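Long-range contacts in transcriptional regulator, LacI family (Arthrobacter sp., PDB 4RKQ), which probably regulates transcription as a LacI-family protein whose periplasmic-binding-protein-like core is likely to bind a small effector such as a sugar: residues D72-D83 against R92-G103; A119-R128 against V217-G225. All coordinates share one frame; numbering follows the deposited sequence.

Contact 1: residues D72-D83 against R92-G103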
ATOM      1  N   ASP A  72      10.531 -22.791   3.850  1.00 14.38           N
ATOM      2  CA  ASP A  72      10.950 -23.819   2.942  1.00 15.36           C
ATOM      3  C   ASP A  72      11.363 -23.241   1.608  1.00 13.98           C
ATOM      4  O   ASP A  72      11.923 -23.948   0.768  1.00 16.72           O
ATOM      5  CB  ASP A  72       9.785 -24.756   2.700  1.00 15.77           C
ATOM      6  CG  ASP A  72       9.350 -25.467   3.952  1.00 25.59           C
ATOM      7  OD1 ASP A  72      10.219 -25.864   4.762  1.00 24.17           O
ATOM      8  OD2 ASP A  72       8.128 -25.553   4.158  1.00 19.42           O
ATOM      9  N   ALA A  73      11.074 -21.965   1.399  1.00 14.28           N
ATOM     10  CA  ALA A  73      11.301 -21.315   0.098  1.00 13.09           C
ATOM     11  C   ALA A  73      11.103 -19.833   0.282  1.00 13.31           C
ATOM     12  O   ALA A  73      10.412 -19.418   1.233  1.00 10.13           O
ATOM     13  CB  ALA A  73      10.303 -21.814  -0.946  1.00 12.74           C
ATOM     14  N   VAL A  74      11.620 -19.051  -0.660  1.00 12.73           N
ATOM     15  CA  VAL A  74      11.438 -17.598  -0.609  1.00 11.75           C
ATOM     16  C   VAL A  74      11.042 -17.097  -1.965  1.00 12.20           C
ATOM     17  O   VAL A  74      11.568 -17.558  -2.948  1.00 13.34           O
ATOM     18  CB  VAL A  74      12.711 -16.867  -0.164  1.00 10.62           C
ATOM     19  CG1 VAL A  74      12.558 -15.347  -0.276  1.00 16.49           C
ATOM     20  CG2 VAL A  74      13.095 -17.270   1.261  1.00 14.16           C
ATOM     21  N   ILE A  75      10.107 -16.152  -1.973  1.00 10.30           N
ATOM     22  CA  ILE A  75       9.721 -15.398  -3.175  1.00 14.14           C
ATOM     23  C   ILE A  75      10.070 -13.946  -2.840  1.00 13.21           C
ATOM     24  O   ILE A  75       9.663 -13.432  -1.777  1.00 14.22           O
ATOM     25  CB  ILE A  75       8.211 -15.515  -3.402  1.00 13.03           C
ATOM     26  CG1 ILE A  75       7.890 -16.914  -3.870  1.00 16.86           C
ATOM     27  CG2 ILE A  75       7.757 -14.486  -4.466  1.00 14.14           C
ATOM     28  CD1 ILE A  75       6.392 -17.215  -3.759  1.00 20.89           C
ATOM     29  N   GLY A  76      10.849 -13.281  -3.682  1.00 14.36           N
ATOM     30  CA  GLY A  76      11.258 -11.928  -3.342  1.00 28.62           C
ATOM     31  C   GLY A  76      11.786 -11.028  -4.436  1.00 13.81           C
ATOM     32  O   GLY A  76      12.203 -11.489  -5.502  1.00 15.49           O
ATOM     33  N   TYR A  77      11.750  -9.744  -4.127  1.00 12.42           N
ATOM     34  CA  TYR A  77      12.478  -8.723  -4.848  1.00 13.36           C
ATOM     35  C   TYR A  77      13.705  -8.450  -3.994  1.00 22.82           C
ATOM     36  O   TYR A  77      13.602  -7.912  -2.906  1.00 17.08           O
ATOM     37  CB  TYR A  77      11.633  -7.472  -4.993  1.00 14.04           C
ATOM     38  CG  TYR A  77      10.597  -7.524  -6.073  1.00 16.08           C
ATOM     39  CD1 TYR A  77       9.351  -8.179  -5.875  1.00 16.30           C
ATOM     40  CD2 TYR A  77      10.827  -6.924  -7.283  1.00 17.23           C
ATOM     41  CE1 TYR A  77       8.398  -8.204  -6.873  1.00 18.29           C
ATOM     42  CE2 TYR A  77       9.884  -6.957  -8.277  1.00 19.73           C
ATOM     43  CZ  TYR A  77       8.684  -7.566  -8.072  1.00 18.20           C
ATOM     44  OH  TYR A  77       7.793  -7.589  -9.103  1.00 18.23           O
ATOM     45  N   LEU A  78      14.875  -8.857  -4.465  1.00 14.96           N
ATOM     46  CA  LEU A  78      16.056  -8.857  -3.590  1.00 16.40           C
ATOM     47  C   LEU A  78      17.083  -7.764  -3.858  1.00 21.48           C
ATOM     48  O   LEU A  78      18.113  -7.704  -3.164  1.00 19.05           O
ATOM     49  CB  LEU A  78      16.743 -10.211  -3.651  1.00 19.38           C
ATOM     50  CG  LEU A  78      15.891 -11.401  -3.154  1.00 18.92           C
ATOM     51  CD1 LEU A  78      16.829 -12.542  -3.044  1.00 21.24           C
ATOM     52  CD2 LEU A  78      15.203 -11.132  -1.824  1.00 21.26           C
ATOM     53  N   GLY A  79      16.820  -6.910  -4.839  1.00 20.57           N
ATOM     54  CA  GLY A  79      17.710  -5.761  -5.117  1.00 25.58           C
ATOM     55  C   GLY A  79      19.113  -6.121  -5.535  1.00 26.88           C
ATOM     56  O   GLY A  79      20.051  -5.409  -5.218  1.00 25.28           O
ATOM     57  N   GLY A  80      19.270  -7.256  -6.213  1.00 16.76           N
ATOM     58  CA  GLY A  80      20.554  -7.674  -6.782  1.00 23.70           C
ATOM     59  C   GLY A  80      21.253  -8.795  -6.039  1.00 22.88           C
ATOM     60  O   GLY A  80      22.325  -9.186  -6.440  1.00 19.21           O
ATOM     61  N   TYR A  81      20.644  -9.346  -4.979  1.00 16.35           N
ATOM     62  CA  TYR A  81      21.293 -10.380  -4.171  1.00 18.67           C
ATOM     63  C   TYR A  81      20.814 -11.808  -4.444  1.00 17.60           C
ATOM     64  O   TYR A  81      21.040 -12.699  -3.621  1.00 16.97           O
ATOM     65  CB  TYR A  81      21.136 -10.051  -2.668  1.00 19.83           C
ATOM     66  CG  TYR A  81      21.992  -8.914  -2.212  1.00 20.22           C
ATOM     67  CD1 TYR A  81      23.335  -9.111  -1.925  1.00 30.93           C
ATOM     68  CD2 TYR A  81      21.480  -7.638  -2.111  1.00 18.11           C
ATOM     69  CE1 TYR A  81      24.142  -8.065  -1.506  1.00 29.97           C
ATOM     70  CE2 TYR A  81      22.281  -6.560  -1.709  1.00 27.37           C
ATOM     71  CZ  TYR A  81      23.606  -6.794  -1.406  1.00 31.26           C
ATOM     72  OH  TYR A  81      24.413  -5.783  -1.014  1.00 34.20           O
ATOM     73  N   ALA A  82      20.177 -12.029  -5.594  1.00 17.79           N
ATOM     74  CA  ALA A  82      19.631 -13.347  -5.960  1.00 20.47           C
ATOM     75  C   ALA A  82      20.605 -14.486  -5.805  1.00 19.80           C
ATOM     76  O   ALA A  82      20.284 -15.517  -5.215  1.00 16.05           O
ATOM     77  CB  ALA A  82      19.118 -13.319  -7.394  1.00 21.35           C
ATOM     78  N   ASP A  83      21.780 -14.340  -6.381  1.00 14.53           N
ATOM     79  CA  ASP A  83      22.744 -15.418  -6.389  1.00 19.12           C
ATOM     80  C   ASP A  83      23.232 -15.785  -4.984  1.00 18.74           C
ATOM     81  O   ASP A  83      23.269 -16.981  -4.591  1.00 17.25           O
ATOM     82  CB  ASP A  83      23.921 -15.071  -7.317  1.00 21.11           C
ATOM     83  CG  ASP A  83      24.738 -16.295  -7.682  1.00 30.74           C
ATOM     84  OD1 ASP A  83      24.193 -17.256  -8.310  1.00 28.24           O
ATOM     85  OD2 ASP A  83      25.916 -16.311  -7.307  1.00 43.17           O
ATOM     86  N   ARG A  92      16.699 -25.037  -0.687  1.00 16.40           N
ATOM     87  CA  ARG A  92      15.414 -24.375  -0.473  1.00 11.58           C
ATOM     88  C   ARG A  92      15.263 -23.311  -1.591  1.00 12.83           C
ATOM     89  O   ARG A  92      16.108 -22.457  -1.771  1.00 14.88           O
ATOM     90  CB  ARG A  92      15.338 -23.737   0.935  1.00 15.76           C
ATOM     91  CG  ARG A  92      15.565 -24.705   2.090  1.00 19.54           C
ATOM     92  CD  ARG A  92      15.767 -24.018   3.428  1.00 15.70           C
ATOM     93  NE  ARG A  92      17.102 -23.433   3.485  1.00 12.88           N
ATOM     94  CZ  ARG A  92      17.716 -23.060   4.590  1.00 15.81           C
ATOM     95  NH1 ARG A  92      17.102 -23.156   5.772  1.00 15.75           N
ATOM     96  NH2 ARG A  92      18.930 -22.520   4.504  1.00 14.09           N
ATOM     97  N   PRO A  93      14.222 -23.426  -2.407  1.00 15.43           N
ATOM     98  CA  PRO A  93      14.165 -22.634  -3.640  1.00 13.33           C
ATOM     99  C   PRO A  93      13.895 -21.150  -3.396  1.00 13.97           C
ATOM    100  O   PRO A  93      13.070 -20.790  -2.534  1.00 14.68           O
ATOM    101  CB  PRO A  93      13.000 -23.276  -4.438  1.00 17.74           C
ATOM    102  CG  PRO A  93      12.265 -24.141  -3.483  1.00 20.93           C
ATOM    103  CD  PRO A  93      13.169 -24.466  -2.332  1.00 19.32           C
ATOM    104  N   LEU A  94      14.687 -20.328  -4.072  1.00 14.12           N
ATOM    105  CA  LEU A  94      14.418 -18.926  -4.210  1.00 13.22           C
ATOM    106  C   LEU A  94      13.798 -18.649  -5.573  1.00 11.66           C
ATOM    107  O   LEU A  94      14.329 -19.085  -6.600  1.00 17.16           O
ATOM    108  CB  LEU A  94      15.709 -18.143  -4.085  1.00 14.58           C
ATOM    109  CG  LEU A  94      15.655 -16.651  -4.328  1.00 15.58           C
ATOM    110  CD1 LEU A  94      14.793 -15.951  -3.278  1.00 15.97           C
ATOM    111  CD2 LEU A  94      17.083 -16.112  -4.303  1.00 18.83           C
ATOM    112  N   ILE A  95      12.673 -17.917  -5.547  1.00 13.59           N
ATOM    113  CA  ILE A  95      12.119 -17.309  -6.728  1.00 14.05           C
ATOM    114  C   ILE A  95      12.306 -15.805  -6.601  1.00 14.44           C
ATOM    115  O   ILE A  95      11.677 -15.172  -5.759  1.00 16.99           O
ATOM    116  CB  ILE A  95      10.621 -17.631  -6.864  1.00 12.43           C
ATOM    117  CG1 ILE A  95      10.479 -19.163  -6.986  1.00 21.43           C
ATOM    118  CG2 ILE A  95      10.051 -16.935  -8.095  1.00 21.79           C
ATOM    119  CD1 ILE A  95       9.092 -19.639  -6.919  1.00 35.94           C
ATOM    120  N   VAL A  96      13.136 -15.240  -7.453  1.00 11.98           N
ATOM    121  CA  VAL A  96      13.296 -13.762  -7.564  1.00 14.93           C
ATOM    122  C   VAL A  96      12.563 -13.137  -8.717  1.00 20.61           C
ATOM    123  O   VAL A  96      12.370 -13.752  -9.758  1.00 17.52           O
ATOM    124  CB  VAL A  96      14.791 -13.358  -7.695  1.00 18.11           C
ATOM    125  CG1 VAL A  96      15.551 -13.661  -6.425  1.00 30.19           C
ATOM    126  CG2 VAL A  96      15.457 -14.052  -8.880  1.00 22.78           C
ATOM    127  N   LEU A  97      12.182 -11.876  -8.552  1.00 13.84           N
ATOM    128  CA  LEU A  97      11.565 -11.148  -9.609  1.00 15.89           C
ATOM    129  C   LEU A  97      12.383  -9.943  -9.999  1.00 16.77           C
ATOM    130  O   LEU A  97      13.019  -9.296  -9.157  1.00 16.39           O
ATOM    131  CB  LEU A  97      10.204 -10.627  -9.163  1.00 21.31           C
ATOM    132  CG  LEU A  97       9.189 -11.727  -8.941  1.00 20.34           C
ATOM    133  CD1 LEU A  97       9.228 -12.303  -7.528  1.00 22.64           C
ATOM    134  CD2 LEU A  97       7.822 -11.178  -9.283  1.00 24.61           C
ATOM    135  N   ASP A  98      12.353  -9.655 -11.295  1.00 16.92           N
ATOM    136  CA  ASP A  98      12.833  -8.382 -11.833  1.00 14.91           C
ATOM    137  C   ASP A  98      14.328  -8.130 -11.650  1.00 24.04           C
ATOM    138  O   ASP A  98      14.755  -6.987 -11.591  1.00 20.09           O
ATOM    139  CB  ASP A  98      11.983  -7.232 -11.264  1.00 18.23           C
ATOM    140  CG  ASP A  98      11.996  -5.993 -12.163  1.00 35.88           C
ATOM    141  OD1 ASP A  98      12.043  -6.165 -13.385  1.00 23.19           O
ATOM    142  OD2 ASP A  98      12.028  -4.855 -11.652  1.00 30.44           O
ATOM    143  N   GLU A  99      15.139  -9.187 -11.635  1.00 13.34           N
ATOM    144  CA  GLU A  99      16.586  -9.022 -11.599  1.00 15.25           C
ATOM    145  C   GLU A  99      17.265 -10.201 -12.243  1.00 19.05           C
ATOM    146  O   GLU A  99      16.627 -11.180 -12.554  1.00 17.65           O
ATOM    147  CB  GLU A  99      17.099  -8.779 -10.175  1.00 27.27           C
ATOM    148  CG  GLU A  99      16.934  -9.929  -9.176  1.00 23.22           C
ATOM    149  CD  GLU A  99      17.701  -9.655  -7.840  1.00 26.45           C
ATOM    150  OE1 GLU A  99      18.828 -10.122  -7.673  1.00 29.14           O
ATOM    151  OE2 GLU A  99      17.209  -8.935  -6.991  1.00 27.19           O
ATOM    152  N   ASN A 100      18.573 -10.111 -12.448  1.00 14.42           N
ATOM    153  CA  ASN A 100      19.341 -11.212 -13.009  1.00 16.71           C
ATOM    154  C   ASN A 100      19.354 -12.292 -11.913  1.00 17.13           C
ATOM    155  O   ASN A 100      19.822 -12.056 -10.820  1.00 17.71           O
ATOM    156  CB  ASN A 100      20.762 -10.755 -13.317  1.00 22.76           C
ATOM    157  CG  ASN A 100      21.646 -11.878 -13.879  1.00 25.07           C
ATOM    158  OD1 ASN A 100      21.583 -13.029 -13.464  1.00 21.51           O
ATOM    159  ND2 ASN A 100      22.525 -11.509 -14.808  1.00 25.81           N
ATOM    160  N   PRO A 101      18.829 -13.477 -12.215  1.00 13.01           N
ATOM    161  CA  PRO A 101      18.621 -14.433 -11.120  1.00 15.39           C
ATOM    162  C   PRO A 101      19.871 -15.199 -10.690  1.00 18.89           C
ATOM    163  O   PRO A 101      19.824 -15.931  -9.693  1.00 17.35           O
ATOM    164  CB  PRO A 101      17.586 -15.406 -11.714  1.00 17.63           C
ATOM    165  CG  PRO A 101      17.739 -15.298 -13.188  1.00 15.02           C
ATOM    166  CD  PRO A 101      18.184 -13.898 -13.472  1.00 18.39           C
ATOM    167  N   GLY A 102      20.956 -15.111 -11.465  1.00 15.89           N
ATOM    168  CA  GLY A 102      22.126 -15.952 -11.216  1.00 20.55           C
ATOM    169  C   GLY A 102      21.654 -17.391 -11.072  1.00 17.89           C
ATOM    170  O   GLY A 102      20.856 -17.869 -11.895  1.00 19.33           O
ATOM    171  N   GLY A 103      22.110 -18.054 -10.000  1.00 15.76           N
ATOM    172  CA  GLY A 103      21.771 -19.423  -9.704  1.00 24.37           C
ATOM    173  C   GLY A 103      20.485 -19.631  -8.913  1.00 16.76           C
ATOM    174  O   GLY A 103      20.244 -20.730  -8.423  1.00 14.48           O
TER
HETATM  175  O   HOH W   1      14.562  -6.934  -7.231  1.00 32.83           O
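Strands 73-76 and 94-97 are neighbouring parallel strands of a beta-alpha-beta unit, with Val74, Ile75 and Gly76 paired to Leu94, Ile95 and Val96. Four backbone hydrogen bonds join them: Val74 N to Pro93 O, Ile95 N to Val74 O (2.8 Å), Gly76 N to Ile95 O and Leu97 N to Gly76 O. On one face Ile75 and Ile95 lie side by side, and Ile95 also meets Leu257 of helix 246-262. On the other face Leu78 and Leu94 meet tip to tip, CD1 to CD2 at 3.8 Å. Val96 CG1 fills the corner between Leu78 CD1 and Ala82 CB. Connecting helix 82-89 covers this face, with Ala85 and Leu89 against Leu94.

At the C-terminal end of strand 94-97, Leu97 CB lies over one face of the Tyr77 ring, a CH-pi contact 3.8 Å from the centroid. Tyr77 OH is hydrogen-bonded to Tyr29 OH.

The Glu99 carboxylate is held by the turn that leads into the helix. Gly80 N gives a nearly straight hydrogen bond to OE2 of Glu99 (2.8 Å, 165°). Ala82 N gives one to OE1 of Glu99 (3.1 Å). Both donors lie well out of the carboxylate plane, Gly80 N on one side and Ala82 N on the other. With CG between the backbone N and the carbonyl carbon (chi1 65°), the extended Glu99 chain reaches this turn. Its negative charge beside the helix N-terminus is probably favoured by the helix dipole. Farther along, Gly103 N bonds to the anti lone pair of Asp83 OD1 (2.8 Å). Gly102 has a positive phi, and a CB there would probably crowd that same oxygen.

The pattern is that of a parallel beta-alpha-beta crossover in a Rossmann-like lobe of the periplasmic-binding-protein fold.

Contact 2: residues A119-R128 against V217-G225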
ATOM      1  N   ALA A 119       4.063   1.329 -25.011  1.00 24.00           N
ATOM      2  CA  ALA A 119       3.791   2.606 -24.333  1.00 25.79           C
ATOM      3  C   ALA A 119       4.103   3.765 -25.285  1.00 30.27           C
ATOM      4  O   ALA A 119       3.324   4.690 -25.416  1.00 28.64           O
ATOM      5  CB  ALA A 119       4.623   2.731 -23.070  1.00 20.45           C
ATOM      6  N   VAL A 120       5.255   3.693 -25.933  1.00 25.97           N
ATOM      7  CA  VAL A 120       5.672   4.680 -26.922  1.00 30.19           C
ATOM      8  C   VAL A 120       4.671   4.756 -28.098  1.00 26.42           C
ATOM      9  O   VAL A 120       4.331   5.837 -28.545  1.00 31.69           O
ATOM     10  CB  VAL A 120       7.110   4.406 -27.400  1.00 23.67           C
ATOM     11  CG1 VAL A 120       7.497   5.354 -28.530  1.00 38.30           C
ATOM     12  CG2 VAL A 120       8.078   4.640 -26.243  1.00 32.69           C
ATOM     13  N   ALA A 121       4.143   3.612 -28.524  1.00 32.17           N
ATOM     14  CA  ALA A 121       3.161   3.573 -29.605  1.00 31.14           C
ATOM     15  C   ALA A 121       1.946   4.392 -29.293  1.00 46.25           C
ATOM     16  O   ALA A 121       1.378   5.023 -30.187  1.00 24.13           O
ATOM     17  CB  ALA A 121       2.751   2.155 -29.907  1.00 30.05           C
ATOM     18  N   GLN A 122       1.529   4.369 -28.031  1.00 34.52           N
ATOM     19  CA  GLN A 122       0.355   5.114 -27.634  1.00 26.45           C
ATOM     20  C   GLN A 122       0.607   6.583 -27.799  1.00 27.56           C
ATOM     21  O   GLN A 122      -0.262   7.321 -28.274  1.00 28.76           O
ATOM     22  CB  GLN A 122      -0.047   4.824 -26.178  1.00 33.05           C
ATOM     23  CG  GLN A 122      -1.119   5.769 -25.642  1.00 33.19           C
ATOM     24  CD  GLN A 122      -2.450   5.656 -26.374  1.00 34.88           C
ATOM     25  OE1 GLN A 122      -2.829   4.579 -26.831  1.00 32.88           O
ATOM     26  NE2 GLN A 122      -3.181   6.769 -26.453  1.00 37.08           N
ATOM     27  N   LEU A 123       1.785   7.030 -27.389  1.00 21.76           N
ATOM     28  CA  LEU A 123       2.111   8.459 -27.496  1.00 22.72           C
ATOM     29  C   LEU A 123       2.259   8.880 -28.975  1.00 33.23           C
ATOM     30  O   LEU A 123       1.781   9.944 -29.384  1.00 30.47           O
ATOM     31  CB  LEU A 123       3.354   8.794 -26.705  1.00 24.86           C
ATOM     32  CG  LEU A 123       3.190   8.591 -25.189  1.00 32.93           C
ATOM     33  CD1 LEU A 123       4.439   9.031 -24.453  1.00 36.24           C
ATOM     34  CD2 LEU A 123       1.996   9.347 -24.638  1.00 29.42           C
ATOM     35  N   MET A 124       2.861   8.021 -29.785  1.00 26.74           N
ATOM     36  CA  MET A 124       2.961   8.292 -31.228  1.00 44.71           C
ATOM     37  C   MET A 124       1.594   8.387 -31.884  1.00 49.40           C
ATOM     38  O   MET A 124       1.349   9.298 -32.666  1.00 35.94           O
ATOM     39  CB  MET A 124       3.778   7.217 -31.935  1.00 38.69           C
ATOM     40  CG  MET A 124       5.227   7.169 -31.532  1.00 36.23           C
ATOM     41  SD  MET A 124       6.238   8.624 -31.808  1.00 37.60           S
ATOM     42  CE  MET A 124       6.214   9.522 -30.310  1.00 42.04           C
ATOM     43  N   ASP A 125       0.700   7.461 -31.551  1.00 37.72           N
ATOM     44  CA  ASP A 125      -0.653   7.467 -32.100  1.00 48.88           C
ATOM     45  C   ASP A 125      -1.361   8.772 -31.818  1.00 42.80           C
ATOM     46  O   ASP A 125      -2.095   9.256 -32.657  1.00 39.78           O
ATOM     47  CB  ASP A 125      -1.507   6.323 -31.537  1.00 38.68           C
ATOM     48  CG  ASP A 125      -1.000   4.946 -31.955  1.00100.07           C
ATOM     49  OD1 ASP A 125      -0.044   4.852 -32.769  1.00 64.43           O
ATOM     50  OD2 ASP A 125      -1.554   3.950 -31.443  1.00 67.64           O
ATOM     51  N   SER A 126      -1.135   9.341 -30.637  1.00 30.74           N
ATOM     52  CA  SER A 126      -1.764  10.605 -30.263  0.50 26.63           C
ATOM     53  C   SER A 126      -0.912  11.786 -30.696  1.00 33.55           C
ATOM     54  O   SER A 126      -1.171  12.931 -30.304  1.00 31.07           O
ATOM     55  CB  SER A 126      -1.996  10.645 -28.756  0.50 32.06           C
ATOM     56  OG  SER A 126      -2.726   9.503 -28.369  0.50 26.46           O
ATOM     57  N   LYS A 127       0.130  11.491 -31.488  1.00 24.26           N
ATOM     58  CA  LYS A 127       0.985  12.506 -32.071  1.00 29.44           C
ATOM     59  C   LYS A 127       1.608  13.429 -31.070  1.00 38.94           C
ATOM     60  O   LYS A 127       1.679  14.642 -31.305  1.00 28.14           O
ATOM     61  CB  LYS A 127       0.173  13.334 -33.118  1.00 33.92           C
ATOM     62  CG  LYS A 127       0.519  13.034 -34.566  1.00 62.54           C
ATOM     63  CD  LYS A 127      -0.376  11.968 -35.161  1.00 88.17           C
ATOM     64  CE  LYS A 127       0.034  11.718 -36.599  1.00 94.96           C
ATOM     65  NZ  LYS A 127      -0.982  10.909 -37.304  1.00 70.79           N
ATOM     66  N   ARG A 128       2.094  12.893 -29.959  1.00 27.55           N
ATOM     67  CA  ARG A 128       2.828  13.761 -29.024  1.00 25.31           C
ATOM     68  C   ARG A 128       4.153  14.045 -29.650  1.00 30.86           C
ATOM     69  O   ARG A 128       4.777  13.144 -30.185  1.00 26.93           O
ATOM     70  CB  ARG A 128       3.015  13.117 -27.642  1.00 24.13           C
ATOM     71  CG  ARG A 128       1.735  12.595 -27.038  1.00 29.56           C
ATOM     72  CD  ARG A 128       0.696  13.691 -26.840  1.00 33.40           C
ATOM     73  NE  ARG A 128      -0.554  13.132 -26.328  1.00 27.52           N
ATOM     74  CZ  ARG A 128      -1.542  13.855 -25.808  1.00 24.12           C
ATOM     75  NH1 ARG A 128      -1.417  15.174 -25.671  1.00 30.01           N
ATOM     76  NH2 ARG A 128      -2.634  13.235 -25.361  1.00 36.88           N
ATOM     77  N   VAL A 217      -4.376  17.250 -18.314  1.00 28.40           N
ATOM     78  CA  VAL A 217      -4.036  15.899 -18.676  1.00 25.54           C
ATOM     79  C   VAL A 217      -5.311  15.178 -18.942  1.00 24.05           C
ATOM     80  O   VAL A 217      -6.146  15.097 -18.045  1.00 30.04           O
ATOM     81  CB  VAL A 217      -3.304  15.187 -17.529  1.00 26.38           C
ATOM     82  CG1 VAL A 217      -3.075  13.735 -17.902  1.00 19.01           C
ATOM     83  CG2 VAL A 217      -2.043  15.926 -17.194  1.00 27.41           C
ATOM     84  N   PRO A 218      -5.498  14.599 -20.125  1.00 22.34           N
ATOM     85  CA  PRO A 218      -4.509  14.409 -21.159  1.00 18.45           C
ATOM     86  C   PRO A 218      -4.463  15.497 -22.233  1.00 54.71           C
ATOM     87  O   PRO A 218      -3.650  15.382 -23.134  1.00 32.79           O
ATOM     88  CB  PRO A 218      -5.010  13.130 -21.834  1.00 18.88           C
ATOM     89  CG  PRO A 218      -6.495  13.261 -21.781  1.00 38.60           C
ATOM     90  CD  PRO A 218      -6.786  13.982 -20.485  1.00 25.67           C
ATOM     91  N   GLU A 219      -5.316  16.517 -22.181  1.00 41.78           N
ATOM     92  CA  GLU A 219      -5.463  17.435 -23.341  1.00 31.52           C
ATOM     93  C   GLU A 219      -4.172  18.124 -23.708  1.00 24.98           C
ATOM     94  O   GLU A 219      -3.774  18.155 -24.875  1.00 34.79           O
ATOM     95  CB  GLU A 219      -6.595  18.466 -23.106  1.00 31.27           C
ATOM     96  CG  GLU A 219      -7.974  17.822 -23.060  1.00 33.89           C
ATOM     97  CD  GLU A 219      -8.388  17.353 -21.665  1.00 76.77           C
ATOM     98  OE1 GLU A 219      -7.582  17.455 -20.718  1.00 34.61           O
ATOM     99  OE2 GLU A 219      -9.526  16.874 -21.505  1.00 50.02           O
ATOM    100  N   ASP A 220      -3.489  18.666 -22.719  1.00 19.79           N
ATOM    101  CA  ASP A 220      -2.202  19.276 -22.954  1.00 19.71           C
ATOM    102  C   ASP A 220      -1.012  18.308 -22.861  1.00 27.85           C
ATOM    103  O   ASP A 220      -0.035  18.438 -23.622  1.00 30.89           O
ATOM    104  CB  ASP A 220      -1.981  20.421 -21.992  1.00 25.81           C
ATOM    105  CG  ASP A 220      -3.002  21.527 -22.178  1.00 49.85           C
ATOM    106  OD1 ASP A 220      -3.215  21.955 -23.312  1.00 34.43           O
ATOM    107  OD2 ASP A 220      -3.631  21.943 -21.209  1.00 34.65           O
ATOM    108  N   CYS A 221      -1.065  17.373 -21.915  1.00 28.36           N
ATOM    109  CA  CYS A 221       0.040  16.391 -21.733  1.00 27.99           C
ATOM    110  C   CYS A 221      -0.513  15.011 -21.313  1.00 32.12           C
ATOM    111  O   CYS A 221      -1.389  14.910 -20.453  1.00 28.33           O
ATOM    112  CB  CYS A 221       1.076  16.943 -20.745  1.00 25.86           C
ATOM    113  SG  CYS A 221       2.644  15.991 -20.634  1.00 26.94           S
ATOM    114  N   ALA A 222      -0.084  13.967 -22.012  1.00 17.53           N
ATOM    115  CA  ALA A 222      -0.451  12.617 -21.694  1.00 21.51           C
ATOM    116  C   ALA A 222       0.510  12.065 -20.623  1.00 27.05           C
ATOM    117  O   ALA A 222       1.655  12.491 -20.517  1.00 22.85           O
ATOM    118  CB  ALA A 222      -0.410  11.767 -22.951  1.00 30.13           C
ATOM    119  N   VAL A 223       0.034  11.122 -19.820  1.00 25.97           N
ATOM    120  CA  VAL A 223       0.891  10.481 -18.822  1.00 19.16           C
ATOM    121  C   VAL A 223       0.617   8.979 -18.856  1.00 19.80           C
ATOM    122  O   VAL A 223      -0.567   8.531 -18.896  1.00 19.70           O
ATOM    123  CB  VAL A 223       0.689  11.049 -17.402  1.00 22.81           C
ATOM    124  CG1 VAL A 223       1.581  10.343 -16.370  1.00 21.71           C
ATOM    125  CG2 VAL A 223       0.957  12.538 -17.346  1.00 23.34           C
ATOM    126  N   ILE A 224       1.704   8.208 -18.919  1.00 18.03           N
ATOM    127  CA  ILE A 224       1.625   6.777 -18.821  1.00 21.67           C
ATOM    128  C   ILE A 224       2.569   6.238 -17.736  1.00 17.43           C
ATOM    129  O   ILE A 224       3.743   6.566 -17.691  1.00 17.20           O
ATOM    130  CB  ILE A 224       1.956   6.073 -20.154  1.00 24.29           C
ATOM    131  CG1 ILE A 224       1.065   6.592 -21.294  1.00 22.66           C
ATOM    132  CG2 ILE A 224       1.737   4.568 -20.007  1.00 24.45           C
ATOM    133  CD1 ILE A 224       1.380   5.982 -22.642  1.00 22.74           C
ATOM    134  N   GLY A 225       2.037   5.389 -16.866  1.00 20.59           N
ATOM    135  CA  GLY A 225       2.870   4.765 -15.846  1.00 23.41           C
ATOM    136  C   GLY A 225       3.189   3.312 -16.134  1.00 23.86           C
ATOM    137  O   GLY A 225       3.106   2.852 -17.265  1.00 20.40           O
TER
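Pro218 O accepts from both terminal nitrogens of the Arg128 guanidinium. The bond from Arg128 NH2 to Pro218 O is 3.3 Å long and bent (136°). The one from Arg128 NH1 to Pro218 O is weak, at 3.4 Å. The oxygen lies at the edge of the guanidinium, tilted somewhat out of its plane. Ala222 CB packs over one face of the same group, 3.6 Å from Arg128 NE. Arg128 NH2 also forms a salt bridge with Glu287, its stronger polar partner. NE is buried and has no partner in the model. A bend at chi2 (-60°) turns the Arg128 chain across to the 217-225 loop.

An alanine at Arg128 would remove the guanidinium and is likely to leave Glu287 without its positive mate, Pro218 O without these donors and one side of Ala222 less covered.

Arg128 follows the end of helix 112-125. A Schellman motif closes that helix, with Lys127 as its C-prime residue and Arg128 N bonded to Leu123 O (3.0 Å).

Deeper in, the helix lies almost antiparallel to strand 222-225, at 170°, and the segment axes are 9.9 Å apart. Leu123 CD2 touches Ala222 CB at 3.8 Å and Ile224 CD1 at 4.0 Å. The Leu123 and Ile224 side chains run alongside each other, pointing opposite ways. The CD1 end of Ile224 also rests on Ala119 O and on Gln122 CG. Leu196 of neighbouring strand 194-197 joins this apolar layer.

Such a helix, packed along one face of a parallel sheet, is the layered alpha/beta arrangement of a periplasmic-binding-protein-like lobe.

Contact 1 and contact 2 lie on opposite sides of the chain's centre, with their own centres 35 Å apart. They do not touch; their nearest atoms are about 13 Å apart. In the sequence, both segments of contact 1 come before those of contact 2. Strands 73-76 and 94-97 lie in one run of parallel strands and strand 222-225 in another. This fits the two lobes of a periplasmic-binding-protein-like core, where an effector would be expected in the cleft between them. Near contact 1, a bound 1,2-ethanediol, probably a crystallisation additive, lies about 5 Å from the Asp98 side chain. Near contact 2, a magnesium ion lies about 4 Å from that of Asp220.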